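Local coordinates for capsid protein VP1 (Human polyomavirus 12, PDB 6Y5Z) that forms the pentameric building units of the viral capsid, probably an icosahedral T=7 shell, and takes part in attachment to the host cell, at the interface of chains A and B. Sequence-based numbering; all coordinates share one arbitrary frame. Chains: chain A/B, Capsid protein VP1.

The interface of chains A and B. Residues chain A 23, 25, 95, 97, 265; chain B 168, 190-192, 199.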
loop_
_atom_site.group_PDB
_atom_site.type_symbol
_atom_site.label_atom_id
_atom_site.label_comp_id
_atom_site.label_asym_id
_atom_site.label_seq_id
_atom_site.Cartn_x
_atom_site.Cartn_y
_atom_site.Cartn_z
ATOM N N GLU A 23 -8.442 -12.894 -29.119
ATOM C CA GLU A 23 -7.154 -12.516 -28.488
ATOM C C GLU A 23 -6.369 -11.592 -29.418
ATOM O O GLU A 23 -6.528 -11.669 -30.647
ATOM C CB GLU A 23 -6.353 -13.742 -28.052
ATOM C CG GLU A 23 -5.805 -14.557 -29.202
ATOM C CD GLU A 23 -4.944 -15.744 -28.803
ATOM O OE1 GLU A 23 -4.492 -15.793 -27.659
ATOM O OE2 GLU A 23 -4.720 -16.616 -29.664
ATOM N N PHE A 25 -2.458 -8.999 -29.192
ATOM C CA PHE A 25 -1.384 -8.194 -28.572
ATOM C C PHE A 25 -1.403 -6.833 -29.266
ATOM O O PHE A 25 -1.463 -6.780 -30.485
ATOM C CB PHE A 25 -0.013 -8.853 -28.729
ATOM C CG PHE A 25 0.256 -10.105 -27.931
ATOM C CD1 PHE A 25 0.731 -10.026 -26.630
ATOM C CD2 PHE A 25 0.160 -11.354 -28.528
ATOM C CE1 PHE A 25 1.066 -11.176 -25.927
ATOM C CE2 PHE A 25 0.456 -12.506 -27.813
ATOM C CZ PHE A 25 0.929 -12.412 -26.528
ATOM N N GLU A 95 -2.889 -8.574 -19.828
ATOM C CA GLU A 95 -1.546 -8.705 -19.232
ATOM C C GLU A 95 -0.620 -7.721 -19.923
ATOM O O GLU A 95 -0.630 -7.673 -21.146
ATOM C CB GLU A 95 -1.074 -10.134 -19.475
ATOM C CG GLU A 95 0.356 -10.381 -19.052
ATOM C CD GLU A 95 0.364 -11.249 -17.825
ATOM O OE1 GLU A 95 -0.288 -10.817 -16.828
ATOM O OE2 GLU A 95 1.023 -12.301 -17.860
ATOM N N ILE A 97 3.060 -7.360 -20.871
ATOM C CA ILE A 97 4.154 -8.354 -21.103
ATOM C C ILE A 97 5.492 -7.632 -21.021
ATOM O O ILE A 97 5.582 -6.582 -21.639
ATOM C CB ILE A 97 4.034 -9.034 -22.487
ATOM C CG1 ILE A 97 2.712 -9.771 -22.647
ATOM C CG2 ILE A 97 5.185 -10.002 -22.700
ATOM C CD1 ILE A 97 2.499 -10.726 -21.515
ATOM N N TYR A 265 -1.422 -7.780 -23.864
ATOM C CA TYR A 265 -2.278 -8.871 -24.364
ATOM C C TYR A 265 -3.713 -8.695 -23.874
ATOM O O TYR A 265 -3.924 -8.327 -22.701
ATOM C CB TYR A 265 -1.739 -10.188 -23.831
ATOM C CG TYR A 265 -2.569 -11.385 -24.168
ATOM C CD1 TYR A 265 -2.528 -11.932 -25.434
ATOM C CD2 TYR A 265 -3.360 -11.996 -23.209
ATOM C CE1 TYR A 265 -3.230 -13.087 -25.738
ATOM C CE2 TYR A 265 -4.090 -13.130 -23.507
ATOM C CZ TYR A 265 -4.015 -13.677 -24.768
ATOM O OH TYR A 265 -4.729 -14.810 -25.041
ATOM N N LEU B 168 6.376 -6.864 -29.126
ATOM C CA LEU B 168 5.870 -8.245 -29.193
ATOM C C LEU B 168 6.093 -8.785 -30.603
ATOM O O LEU B 168 5.394 -8.389 -31.552
ATOM C CB LEU B 168 4.394 -8.264 -28.805
ATOM C CG LEU B 168 3.851 -9.599 -28.300
ATOM C CD1 LEU B 168 3.884 -10.677 -29.370
ATOM C CD2 LEU B 168 4.561 -10.037 -27.050
ATOM N N ASP B 190 4.067 -16.599 -21.438
ATOM C CA ASP B 190 3.234 -16.258 -22.611
ATOM C C ASP B 190 1.751 -16.277 -22.251
ATOM O O ASP B 190 1.196 -17.352 -22.053
ATOM C CB ASP B 190 3.529 -17.205 -23.766
ATOM C CG ASP B 190 2.846 -16.820 -25.057
ATOM O OD1 ASP B 190 2.035 -15.864 -25.039
ATOM O OD2 ASP B 190 3.142 -17.479 -26.070
ATOM N N PRO B 191 1.035 -15.122 -22.166
ATOM C CA PRO B 191 -0.370 -15.133 -21.770
ATOM C C PRO B 191 -1.284 -15.694 -22.864
ATOM O O PRO B 191 -2.449 -16.000 -22.592
ATOM C CB PRO B 191 -0.686 -13.648 -21.509
ATOM C CG PRO B 191 0.259 -12.938 -22.439
ATOM C CD PRO B 191 1.536 -13.760 -22.417
ATOM N N SER B 192 -0.777 -15.797 -24.095
ATOM C CA SER B 192 -1.525 -16.323 -25.258
ATOM C C SER B 192 -1.487 -17.849 -25.291
ATOM O O SER B 192 -2.214 -18.415 -26.126
ATOM C CB SER B 192 -1.033 -15.753 -26.551
ATOM O OG SER B 192 0.215 -16.271 -26.950
ATOM N N TYR B 199 0.373 -19.330 -13.805
ATOM C CA TYR B 199 1.566 -18.567 -13.384
ATOM C C TYR B 199 1.144 -17.280 -12.692
ATOM O O TYR B 199 0.055 -16.773 -12.918
ATOM C CB TYR B 199 2.507 -18.364 -14.577
ATOM C CG TYR B 199 2.002 -17.433 -15.651
ATOM C CD1 TYR B 199 2.062 -16.069 -15.466
ATOM C CD2 TYR B 199 1.469 -17.920 -16.833
ATOM C CE1 TYR B 199 1.588 -15.198 -16.425
ATOM C CE2 TYR B 199 0.987 -17.059 -17.804
ATOM C CZ TYR B 199 1.064 -15.696 -17.601
ATOM O OH TYR B 199 0.604 -14.826 -18.552
HETATM O O HOH W 1 -4.878 -17.503 -23.505
HETATM O O HOH W 2 -5.399 -18.290 -25.898
HETATM O O HOH W 3 -3.089 -18.247 -28.750
#
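Carboxylate oxygen OD1 of B:Asp190 is gripped by two donors from its own loop. The hydroxyl OG of B:Ser192 lies 2.7 Å from B:Asp190 OD1. The backbone N of B:Ser192 donates to the same B:Asp190 OD1 at 3.0 Å, in a bond bent at the hydrogen. Both meet it from above the carboxylate plane. This should hold the turn through B:Pro191 in shape and presents its pyrrolidine ring and the serine CB to chain A. OD1 also lies in plane at the edge of the A:Phe25 ring.

That ring is sandwiched: CG of B:Leu168 sits over one face, offset toward the rim, 3.8 Å from the ring centroid, while A:Tyr265 CD1 stands over the centre of the opposite face. A:Tyr265, its CG anti to the backbone N (chi1 175°), slides past B:Pro191 in the opposite direction, so that the B:Pro191-B:Ser192 peptide lies over the phenol face. A:Ile97 meets the proline tip to tip, CD1 of A:Ile97 to CG of B:Pro191 at 3.3 Å, tighter than usual van der Waals contact.

Polar groups flank this core. The A:Tyr265 hydroxyl OH donates to OE1 of A:Glu23 at 2.8 Å, which receives it on its anti lone pair, away from the other carboxylate oxygen; waters bridge this carboxylate to B:Ser192 O, and another joins the phenol OH to B:Pro191 O. At the far side, B:Tyr199 OH donates directly to A:Glu95 OE2 at 2.7 Å, arriving 43° out of the carboxylate plane; a bend at chi2 shapes the glutamate chain that reaches it.

The patch thus docks the B:Asp190-B:Ser192 loop, with B:Leu168 and strand 197-204 beside it, against strands 19-26, 84-96 and 264-276 and loop residue A:Ile97, contributing to cohesion of the capsid pentamer.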